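Local structure of CrataBL (Crataeva tapia, 4IHZ) at residues S20-R25 / L37-R42; H67-H72 / F112-H117; V136-V141 / R154-R159. The protein inhibits trypsin and probably also factor Xa, more strongly, as a Kunitz-type inhibitor, and probably acts as a lectin that binds glucose and N-acetylglucosamine. One frame throughout, in Å; residues are numbered along the deposited sequence.

Contact 1: S20-R25 / L37-R42; sequences SPDNLR and LITQLR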
loop_
_atom_site.group_PDB
_atom_site.type_symbol
_atom_site.label_atom_id
_atom_site.label_comp_id
_atom_site.label_asym_id
_atom_site.label_seq_id
_atom_site.Cartn_x
_atom_site.Cartn_y
_atom_site.Cartn_z
ATOM N N SER A 20 12.956 -7.297 8.306
ATOM C CA SER A 20 12.286 -6.016 8.017
ATOM C C SER A 20 12.137 -5.852 6.515
ATOM O O SER A 20 13.049 -6.219 5.779
ATOM C CB SER A 20 13.168 -4.875 8.556
ATOM O OG SER A 20 12.698 -3.594 8.091
ATOM N N PRO A 21 11.020 -5.278 6.047
ATOM C CA PRO A 21 11.018 -4.740 4.668
ATOM C C PRO A 21 12.223 -3.849 4.407
ATOM O O PRO A 21 12.626 -3.037 5.251
ATOM C CB PRO A 21 9.720 -3.932 4.614
ATOM C CG PRO A 21 8.803 -4.612 5.633
ATOM C CD PRO A 21 9.775 -4.922 6.776
ATOM N N ASP A 22 12.839 -4.010 3.236
ATOM C CA ASP A 22 13.997 -3.207 2.899
ATOM C C ASP A 22 13.747 -1.705 2.963
ATOM O O ASP A 22 14.661 -0.942 3.348
ATOM C CB ASP A 22 14.521 -3.578 1.533
ATOM C CG ASP A 22 15.733 -4.474 1.592
ATOM O OD1 ASP A 22 16.384 -4.655 2.678
ATOM O OD2 ASP A 22 16.088 -4.986 0.504
ATOM N N ASN A 23 12.536 -1.250 2.608
ATOM C CA ASN A 23 12.355 0.218 2.581
ATOM C C ASN A 23 12.514 0.824 3.963
ATOM O O ASN A 23 12.958 1.971 4.111
ATOM C CB ASN A 23 11.015 0.618 1.940
ATOM C CG ASN A 23 9.876 0.542 2.901
ATOM O OD1 ASN A 23 9.572 1.509 3.573
ATOM N ND2 ASN A 23 9.201 -0.613 2.961
ATOM N N LEU A 24 12.200 0.024 4.988
ATOM C CA LEU A 24 12.330 0.508 6.373
ATOM C C LEU A 24 13.780 0.535 6.811
ATOM O O LEU A 24 14.144 1.349 7.633
ATOM C CB LEU A 24 11.437 -0.310 7.348
ATOM C CG LEU A 24 9.935 -0.167 7.106
ATOM C CD1 LEU A 24 9.166 -0.971 8.149
ATOM C CD2 LEU A 24 9.530 1.329 7.241
ATOM N N ARG A 25 14.634 -0.297 6.211
ATOM C CA ARG A 25 16.059 -0.254 6.585
ATOM C C ARG A 25 16.685 1.007 6.035
ATOM O O ARG A 25 17.478 1.670 6.720
ATOM C CB ARG A 25 16.774 -1.499 6.046
ATOM C CG ARG A 25 16.195 -2.748 6.689
ATOM C CD ARG A 25 16.946 -3.986 6.195
ATOM N NE ARG A 25 18.273 -4.029 6.804
ATOM C CZ ARG A 25 18.975 -5.155 6.899
ATOM N NH1 ARG A 25 18.469 -6.254 6.409
ATOM N NH2 ARG A 25 20.169 -5.148 7.499
ATOM N N LEU A 37 12.065 -6.302 -0.718
ATOM C CA LEU A 37 12.350 -7.591 -0.092
ATOM C C LEU A 37 12.148 -7.551 1.403
ATOM O O LEU A 37 12.135 -6.475 2.012
ATOM C CB LEU A 37 13.814 -7.974 -0.379
ATOM C CG LEU A 37 14.163 -8.121 -1.845
ATOM C CD1 LEU A 37 15.679 -8.247 -1.862
ATOM C CD2 LEU A 37 13.490 -9.341 -2.488
ATOM N N ILE A 38 12.041 -8.736 2.011
ATOM C CA ILE A 38 12.003 -8.824 3.467
ATOM C C ILE A 38 13.376 -9.382 3.837
ATOM O O ILE A 38 13.687 -10.546 3.512
ATOM C CB ILE A 38 10.904 -9.827 3.937
ATOM C CG1 ILE A 38 9.497 -9.399 3.476
ATOM C CG2 ILE A 38 10.954 -10.010 5.476
ATOM C CD1 ILE A 38 9.088 -8.035 3.971
ATOM N N THR A 39 14.203 -8.568 4.484
ATOM C CA THR A 39 15.593 -8.950 4.719
ATOM C C THR A 39 15.896 -9.112 6.196
ATOM O O THR A 39 15.225 -8.527 7.057
ATOM C CB THR A 39 16.605 -7.970 4.095
ATOM O OG1 THR A 39 16.341 -6.657 4.588
ATOM C CG2 THR A 39 16.471 -8.002 2.540
ATOM N N GLN A 40 16.928 -9.874 6.496
ATOM C CA GLN A 40 17.258 -10.206 7.846
ATOM C C GLN A 40 18.193 -9.178 8.475
ATOM O O GLN A 40 19.160 -8.731 7.855
ATOM C CB GLN A 40 17.895 -11.606 7.871
ATOM C CG GLN A 40 17.994 -12.163 9.290
ATOM C CD GLN A 40 18.476 -13.571 9.315
ATOM O OE1 GLN A 40 19.321 -13.981 8.492
ATOM N NE2 GLN A 40 17.978 -14.337 10.272
ATOM N N LEU A 41 17.892 -8.793 9.703
ATOM C CA LEU A 41 18.734 -7.821 10.400
ATOM C C LEU A 41 19.779 -8.567 11.204
ATOM O O LEU A 41 19.528 -9.006 12.322
ATOM C CB LEU A 41 17.847 -7.009 11.352
ATOM C CG LEU A 41 16.708 -6.212 10.722
ATOM C CD1 LEU A 41 16.009 -5.386 11.781
ATOM C CD2 LEU A 41 17.270 -5.275 9.709
ATOM N N ARG A 42 20.943 -8.793 10.582
ATOM C CA ARG A 42 21.933 -9.725 11.139
ATOM C C ARG A 42 23.051 -9.183 12.014
ATOM O O ARG A 42 23.498 -9.859 12.957
ATOM C CB ARG A 42 22.591 -10.441 9.973
ATOM C CG ARG A 42 21.731 -11.459 9.359
ATOM C CD ARG A 42 22.593 -12.326 8.508
ATOM N NE ARG A 42 23.106 -11.543 7.404
ATOM C CZ ARG A 42 24.062 -12.006 6.601
ATOM N NH1 ARG A 42 24.572 -13.232 6.860
ATOM N NH2 ARG A 42 24.477 -11.254 5.568
HETATM O O HOH W 1 14.516 -4.419 -1.561
#
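Ser20, Arg25 and Thr39 carry the largest shares of the 430 Å² buried here, and Thr39 meets the other two through different atoms. Its backbone pairs with Ser20 as an antiparallel hydrogen-bonded pair: Ser20 N reaches Thr39 O at 2.9 Å, and Thr39 N returns a bond to Ser20 O. Its side chain works between an acceptor and a donor. With chi1 at 56°, OG1 sits between the backbone N and the carbonyl carbon; from there it donates to Asp22 OD1 at 2.8 Å, meeting the carboxylate from above its plane, and accepts from Arg25 NH1 at 2.8 Å, lying almost in the guanidinium plane. Asp22 OD1 also forms a salt bridge with Arg146, so two partners grip this oxygen.

The same nitrogen, Arg25 NH1, makes a second bond, to Gln40 O at 3.0 Å; it is more bent (137° at the hydrogen), and NH1 stands well above the carbonyl plane. Leu41 CD2 lies 3.2 Å above the centre of one guanidinium face, an apolar cover over a group whose edge is met by Thr39 OG1. In this beta-trefoil protein of the Kunitz-type inhibitor family, the contact joins strand 38-40 to the point where strand 19-21 gives way to helix 22-26. Asp22 N extends the ladder past the last bridge by bonding Leu37 O at 2.8 Å, while water 1 links Asp22 OD2 to Leu37 N. On the opposite face of the two-stranded sheet from Ser20 and Thr39, Pro21 CG packs against Ile38 CD1 at 3.8 Å, the two side chains pointing the same way. Ser20 OG bonds Pro21 O, which Leu24 N approaches from the other face of its carbonyl plane.

Contact 2: H67-H72 / F112-H117; sequences HNLNIH and FRIERH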
loop_
_atom_site.group_PDB
_atom_site.type_symbol
_atom_site.label_atom_id
_atom_site.label_comp_id
_atom_site.label_asym_id
_atom_site.label_seq_id
_atom_site.Cartn_x
_atom_site.Cartn_y
_atom_site.Cartn_z
ATOM N N HIS A 67 -3.808 -22.826 6.844
ATOM C CA HIS A 67 -5.008 -22.149 6.315
ATOM C C HIS A 67 -4.586 -20.793 5.723
ATOM O O HIS A 67 -3.789 -20.072 6.323
ATOM C CB HIS A 67 -6.013 -21.961 7.462
ATOM C CG HIS A 67 -7.192 -21.103 7.125
ATOM N ND1 HIS A 67 -8.400 -21.624 6.714
ATOM C CD2 HIS A 67 -7.352 -19.756 7.155
ATOM C CE1 HIS A 67 -9.254 -20.633 6.501
ATOM N NE2 HIS A 67 -8.642 -19.488 6.761
ATOM N N ASN A 68 -5.083 -20.477 4.528
ATOM C CA ASN A 68 -4.729 -19.208 3.841
ATOM C C ASN A 68 -4.847 -18.008 4.747
ATOM O O ASN A 68 -5.866 -17.833 5.431
ATOM C CB ASN A 68 -5.673 -18.973 2.657
ATOM C CG ASN A 68 -5.391 -19.892 1.482
ATOM O OD1 ASN A 68 -4.325 -20.485 1.379
ATOM N ND2 ASN A 68 -6.369 -19.993 0.563
ATOM N N LEU A 69 -3.820 -17.160 4.731
ATOM C CA LEU A 69 -3.870 -15.889 5.408
ATOM C C LEU A 69 -3.074 -14.852 4.610
ATOM O O LEU A 69 -2.280 -15.201 3.706
ATOM C CB LEU A 69 -3.319 -15.987 6.829
ATOM C CG LEU A 69 -2.008 -16.752 7.018
ATOM C CD1 LEU A 69 -0.869 -15.798 6.653
ATOM C CD2 LEU A 69 -1.858 -17.211 8.459
ATOM N N ASN A 70 -3.329 -13.587 4.912
ATOM C CA ASN A 70 -2.476 -12.512 4.432
ATOM C C ASN A 70 -1.559 -12.114 5.559
ATOM O O ASN A 70 -1.870 -12.319 6.732
ATOM C CB ASN A 70 -3.282 -11.301 3.937
ATOM C CG ASN A 70 -4.071 -11.596 2.678
ATOM O OD1 ASN A 70 -5.041 -10.933 2.400
ATOM N ND2 ASN A 70 -3.706 -12.668 1.964
ATOM N N ILE A 71 -0.429 -11.533 5.197
ATOM C CA ILE A 71 0.543 -11.025 6.148
ATOM C C ILE A 71 0.777 -9.590 5.733
ATOM O O ILE A 71 0.920 -9.302 4.537
ATOM C CB ILE A 71 1.870 -11.756 6.029
ATOM C CG1 ILE A 71 1.681 -13.255 6.261
ATOM C CG2 ILE A 71 2.901 -11.181 7.048
ATOM C CD1 ILE A 71 2.967 -14.039 5.957
ATOM N N HIS A 72 0.813 -8.694 6.711
ATOM C CA HIS A 72 1.276 -7.342 6.421
ATOM C C HIS A 72 2.184 -6.831 7.486
ATOM O O HIS A 72 2.084 -7.232 8.647
ATOM C CB HIS A 72 0.109 -6.387 6.152
ATOM C CG HIS A 72 -0.675 -5.936 7.354
ATOM N ND1 HIS A 72 -1.862 -6.528 7.718
ATOM C CD2 HIS A 72 -0.488 -4.900 8.195
ATOM C CE1 HIS A 72 -2.368 -5.882 8.754
ATOM N NE2 HIS A 72 -1.563 -4.878 9.054
ATOM N N PHE A 112 -0.433 -16.776 2.142
ATOM C CA PHE A 112 0.586 -17.578 2.838
ATOM C C PHE A 112 -0.122 -18.476 3.833
ATOM O O PHE A 112 -1.322 -18.308 4.101
ATOM C CB PHE A 112 1.538 -16.641 3.600
ATOM C CG PHE A 112 2.356 -15.750 2.712
ATOM C CD1 PHE A 112 3.681 -16.084 2.419
ATOM C CD2 PHE A 112 1.814 -14.551 2.183
ATOM C CE1 PHE A 112 4.459 -15.276 1.618
ATOM C CE2 PHE A 112 2.579 -13.725 1.368
ATOM C CZ PHE A 112 3.902 -14.057 1.096
ATOM N N ARG A 113 0.617 -19.417 4.416
ATOM C CA ARG A 113 0.103 -20.154 5.555
ATOM C C ARG A 113 1.213 -20.321 6.564
ATOM O O ARG A 113 2.388 -20.292 6.206
ATOM C CB ARG A 113 -0.389 -21.571 5.152
ATOM C CG ARG A 113 -1.490 -21.516 4.109
ATOM C CD ARG A 113 -1.892 -22.916 3.666
ATOM N NE ARG A 113 -2.899 -22.759 2.623
ATOM C CZ ARG A 113 -3.638 -23.746 2.135
ATOM N NH1 ARG A 113 -3.483 -24.986 2.595
ATOM N NH2 ARG A 113 -4.524 -23.475 1.191
ATOM N N ILE A 114 0.815 -20.521 7.818
ATOM C CA ILE A 114 1.739 -20.907 8.893
ATOM C C ILE A 114 1.535 -22.413 9.096
ATOM O O ILE A 114 0.405 -22.861 9.319
ATOM C CB ILE A 114 1.427 -20.175 10.198
ATOM C CG1 ILE A 114 1.620 -18.663 10.001
ATOM C CG2 ILE A 114 2.347 -20.685 11.335
ATOM C CD1 ILE A 114 1.140 -17.798 11.204
ATOM N N GLU A 115 2.612 -23.178 8.972
ATOM C CA GLU A 115 2.516 -24.648 9.168
ATOM C C GLU A 115 3.455 -25.094 10.236
ATOM O O GLU A 115 4.522 -24.508 10.407
ATOM C CB GLU A 115 2.805 -25.405 7.873
ATOM C CG GLU A 115 1.751 -25.117 6.790
ATOM C CD GLU A 115 2.005 -25.779 5.454
ATOM O OE1 GLU A 115 3.037 -26.471 5.279
ATOM O OE2 GLU A 115 1.155 -25.573 4.544
ATOM N N ARG A 116 3.091 -26.164 10.955
ATOM C CA ARG A 116 4.063 -26.715 11.904
ATOM C C ARG A 116 5.249 -27.336 11.174
ATOM O O ARG A 116 5.108 -27.910 10.100
ATOM C CB ARG A 116 3.441 -27.753 12.827
ATOM C CG ARG A 116 2.383 -27.155 13.727
ATOM C CD ARG A 116 2.045 -28.101 14.852
ATOM N NE ARG A 116 1.146 -27.444 15.816
ATOM C CZ ARG A 116 1.549 -26.582 16.755
ATOM N NH1 ARG A 116 2.828 -26.251 16.888
ATOM N NH2 ARG A 116 0.644 -26.027 17.552
ATOM N N HIS A 117 6.412 -27.210 11.787
ATOM C CA HIS A 117 7.646 -27.697 11.203
ATOM C C HIS A 117 8.493 -28.096 12.387
ATOM O O HIS A 117 9.028 -27.247 13.108
ATOM C CB HIS A 117 8.316 -26.565 10.398
ATOM C CG HIS A 117 9.630 -26.950 9.798
ATOM N ND1 HIS A 117 9.743 -27.845 8.758
ATOM C CD2 HIS A 117 10.889 -26.540 10.083
ATOM C CE1 HIS A 117 11.019 -27.990 8.442
ATOM N NE2 HIS A 117 11.736 -27.216 9.238
HETATM O O HOH W 2 -2.066 -20.720 8.336
#
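Arg113 runs alongside the backbone of His67 before its tip meets Asn68. CB lies 3.9 Å from His67 O, and CG comes closer to the same oxygen, at 3.5 Å. CD then sits 3.7 Å from His67 N. The chain stays extended from CG to NE, which carries NE past His67, whose CA lies over one face of the guanidinium. NE donates to Asn68 OD1 at 3.0 Å, and NH2 reaches the same oxygen at an equal distance, a side-on grip on one acceptor. CZ, bonded to both nitrogens, lies 3.4 Å from Asn68 OD1, and NH2 makes a further, weak hydrogen bond to Gly129 O. OD1 lies in the guanidinium plane, yet both donors stand above the same face of the amide, whose plane is turned 61° from the guanidinium. The amide's other end is fixed too: Asn68 ND2 bonds Gly129 O and Gln56 OE1.

Within the beta-trefoil, strand 112-117 is an outer strand of a four-stranded antiparallel sheet, whereas strand 69-72 pairs with strand 52-55. The two cross at 98°, consistent with the single antiparallel bridge between them, Leu69 with Phe112. Leu69 N gives its hydrogen to Phe112 O at 2.8 Å, and Phe112 N bonds Leu69 O in return. On the Ile71 side the contact is apolar: Ile71 CD1 stands over the face of the Phe112 ring, 4.2 Å from its centroid and 28° off the normal, a CH-pi contact. Leu69 CD2 touches Ile114 CG1. On the His67 side, water 2 accepts from His67 N and Ile114 N.

Contact 3: V136-V141 / R154-R159; sequences VGIETV and RPLAVR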
loop_
_atom_site.group_PDB
_atom_site.type_symbol
_atom_site.label_atom_id
_atom_site.label_comp_id
_atom_site.label_asym_id
_atom_site.label_seq_id
_atom_site.Cartn_x
_atom_site.Cartn_y
_atom_site.Cartn_z
ATOM N N VAL A 136 8.872 -21.095 2.577
ATOM C CA VAL A 136 9.644 -19.855 2.575
ATOM C C VAL A 136 10.906 -20.061 3.401
ATOM O O VAL A 136 10.856 -20.577 4.535
ATOM C CB VAL A 136 8.819 -18.734 3.195
ATOM C CG1 VAL A 136 9.698 -17.502 3.418
ATOM C CG2 VAL A 136 7.661 -18.394 2.228
ATOM N N GLY A 137 12.037 -19.739 2.788
ATOM C CA GLY A 137 13.332 -19.869 3.426
ATOM C C GLY A 137 14.161 -18.635 3.211
ATOM O O GLY A 137 13.675 -17.611 2.715
ATOM N N ILE A 138 15.423 -18.715 3.618
ATOM C CA ILE A 138 16.336 -17.587 3.518
ATOM C C ILE A 138 17.294 -17.817 2.319
ATOM O O ILE A 138 17.840 -18.923 2.122
ATOM C CB ILE A 138 17.140 -17.412 4.853
ATOM C CG1 ILE A 138 16.314 -16.699 5.918
ATOM C CG2 ILE A 138 18.454 -16.659 4.596
ATOM C CD1 ILE A 138 17.041 -16.606 7.287
ATOM N N GLU A 139 17.527 -16.753 1.553
ATOM C CA GLU A 139 18.471 -16.811 0.422
ATOM C C GLU A 139 19.402 -15.632 0.436
ATOM O O GLU A 139 19.141 -14.655 1.100
ATOM C CB GLU A 139 17.726 -16.820 -0.915
ATOM C CG GLU A 139 16.760 -17.980 -1.080
ATOM C CD GLU A 139 17.437 -19.303 -1.435
ATOM O OE1 GLU A 139 18.581 -19.302 -1.965
ATOM O OE2 GLU A 139 16.814 -20.364 -1.194
ATOM N N THR A 140 20.501 -15.736 -0.304
ATOM C CA THR A 140 21.452 -14.638 -0.404
ATOM C C THR A 140 21.752 -14.286 -1.848
ATOM O O THR A 140 22.277 -13.208 -2.100
ATOM C CB THR A 140 22.793 -14.951 0.274
ATOM O OG1 THR A 140 23.391 -16.079 -0.368
ATOM C CG2 THR A 140 22.627 -15.257 1.768
ATOM N N VAL A 141 21.437 -15.180 -2.789
ATOM C CA VAL A 141 21.851 -14.926 -4.171
ATOM C C VAL A 141 21.265 -13.609 -4.707
ATOM O O VAL A 141 20.049 -13.391 -4.643
ATOM C CB VAL A 141 21.543 -16.101 -5.136
ATOM C CG1 VAL A 141 20.068 -16.448 -5.164
ATOM C CG2 VAL A 141 22.048 -15.780 -6.543
ATOM N N ARG A 154 12.830 -24.666 0.735
ATOM C CA ARG A 154 13.797 -24.991 1.817
ATOM C C ARG A 154 13.397 -24.212 3.071
ATOM O O ARG A 154 13.750 -23.035 3.220
ATOM C CB ARG A 154 15.208 -24.616 1.388
ATOM C CG ARG A 154 15.663 -25.396 0.173
ATOM C CD ARG A 154 17.047 -24.979 -0.276
ATOM N NE ARG A 154 17.066 -23.694 -0.987
ATOM C CZ ARG A 154 16.782 -23.533 -2.278
ATOM N NH1 ARG A 154 16.396 -24.565 -3.023
ATOM N NH2 ARG A 154 16.871 -22.329 -2.835
ATOM N N PRO A 155 12.607 -24.830 3.951
ATOM C CA PRO A 155 11.955 -23.967 4.933
ATOM C C PRO A 155 12.894 -23.416 5.993
ATOM O O PRO A 155 13.796 -24.120 6.449
ATOM C CB PRO A 155 10.911 -24.865 5.574
ATOM C CG PRO A 155 11.448 -26.268 5.386
ATOM C CD PRO A 155 12.219 -26.249 4.083
ATOM N N LEU A 156 12.670 -22.156 6.338
ATOM C CA LEU A 156 13.267 -21.576 7.539
ATOM C C LEU A 156 12.370 -21.897 8.727
ATOM O O LEU A 156 11.189 -21.525 8.744
ATOM C CB LEU A 156 13.382 -20.045 7.380
ATOM C CG LEU A 156 13.934 -19.338 8.630
ATOM C CD1 LEU A 156 15.370 -19.700 8.953
ATOM C CD2 LEU A 156 13.773 -17.827 8.438
ATOM N N ALA A 157 12.897 -22.595 9.733
ATOM C CA ALA A 157 12.124 -22.750 10.976
ATOM C C ALA A 157 11.993 -21.423 11.718
ATOM O O ALA A 157 13.005 -20.758 11.999
ATOM C CB ALA A 157 12.765 -23.776 11.907
ATOM N N VAL A 158 10.760 -21.085 12.061
ATOM C CA VAL A 158 10.493 -19.808 12.724
ATOM C C VAL A 158 9.623 -19.973 13.942
ATOM O O VAL A 158 8.915 -20.978 14.131
ATOM C CB VAL A 158 9.809 -18.736 11.761
ATOM C CG1 VAL A 158 10.732 -18.423 10.562
ATOM C CG2 VAL A 158 8.387 -19.222 11.281
ATOM N N ARG A 159 9.691 -18.934 14.772
ATOM C CA ARG A 159 8.861 -18.776 15.937
ATOM C C ARG A 159 8.282 -17.370 15.865
ATOM O O ARG A 159 8.739 -16.535 15.069
ATOM C CB ARG A 159 9.726 -18.942 17.191
ATOM C CG ARG A 159 10.913 -17.944 17.246
ATOM C CD ARG A 159 11.946 -18.351 18.338
ATOM N NE ARG A 159 13.124 -17.476 18.278
ATOM C CZ ARG A 159 13.258 -16.336 18.951
ATOM N NH1 ARG A 159 12.321 -15.936 19.816
ATOM N NH2 ARG A 159 14.350 -15.591 18.790
HETATM O O HOH W 3 9.518 -20.238 7.008
HETATM O O HOH W 4 16.091 -21.377 4.981
#
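Glu139 and Arg154 are brought together by one bend in each side chain: chi2 of Glu139, at -78°, turns its carboxylate carbon CD out of line with the chain, and chi3 of Arg154, at -76°, turns NE. The salt bridge they form lies where strand 134-139 of the four-stranded antiparallel sheet of the beta-trefoil runs beside the segment leading to strand 158-162. Arg154 NH2 donates to Glu139 OE2 at 2.6 Å on the syn side of the carboxylate, though out of its plane; NE adds only a weak bond to the same oxygen at 3.3 Å. The two flat groups are turned nearly perpendicular, and the pairing rests on OE2 alone, because Glu139 OE1 stays 3.6 Å from Arg154 NH2. A long, weak ion pair links OE1 to Arg152.

Further along, the backbones take over. Leu156 N bonds Val136 O at 3.0 Å, and the bond is almost straight at the hydrogen (176°). Pro155 CA also directs a C-H toward Val136 O. Gly137, with no side chain, lets Arg154 O approach its CA to 3.2 Å, a CA-H...O contact that brings the two segments close together. Water 4 accepts from Ile138 N and gives a weak bond to Arg154 O, spanning the segments beside this close approach.

CB of Leu156 points toward strand 134-139. It packs near Val136 O and Gly137 CA, and CD2 lies 3.7 Å from Ile138 CD1, in one of two conformers of Ile138. The CB of Pro155 points away from strand 134-139, and its side chain packs on Lys122 of strand 120-125. Val136 O is also reached by water 3, which donates a second hydrogen bond to Leu156 O at 2.7 Å.

How the contacts relate
Contacts 1 and 2 are buried and lie on opposite sides of the chain's centre, their own centres about 20 Å apart; contact 3 is only partly buried. All three belong to one trefoil, but contacts 2 and 3 share an element, the four-stranded sheet, through strands 112-117 and 134-139. They also touch directly, His117 packing on Pro155 and Ala157. Each contact uses one arginine differently: in contact 1 it bonds a hydroxyl and a backbone carbonyl under an apolar cover, in contact 2 a neutral amide, and in contact 3, whose arginine is exposed, a carboxylate. Strand pairing yields two bridges in contact 1, one in contact 2 and none in contact 3.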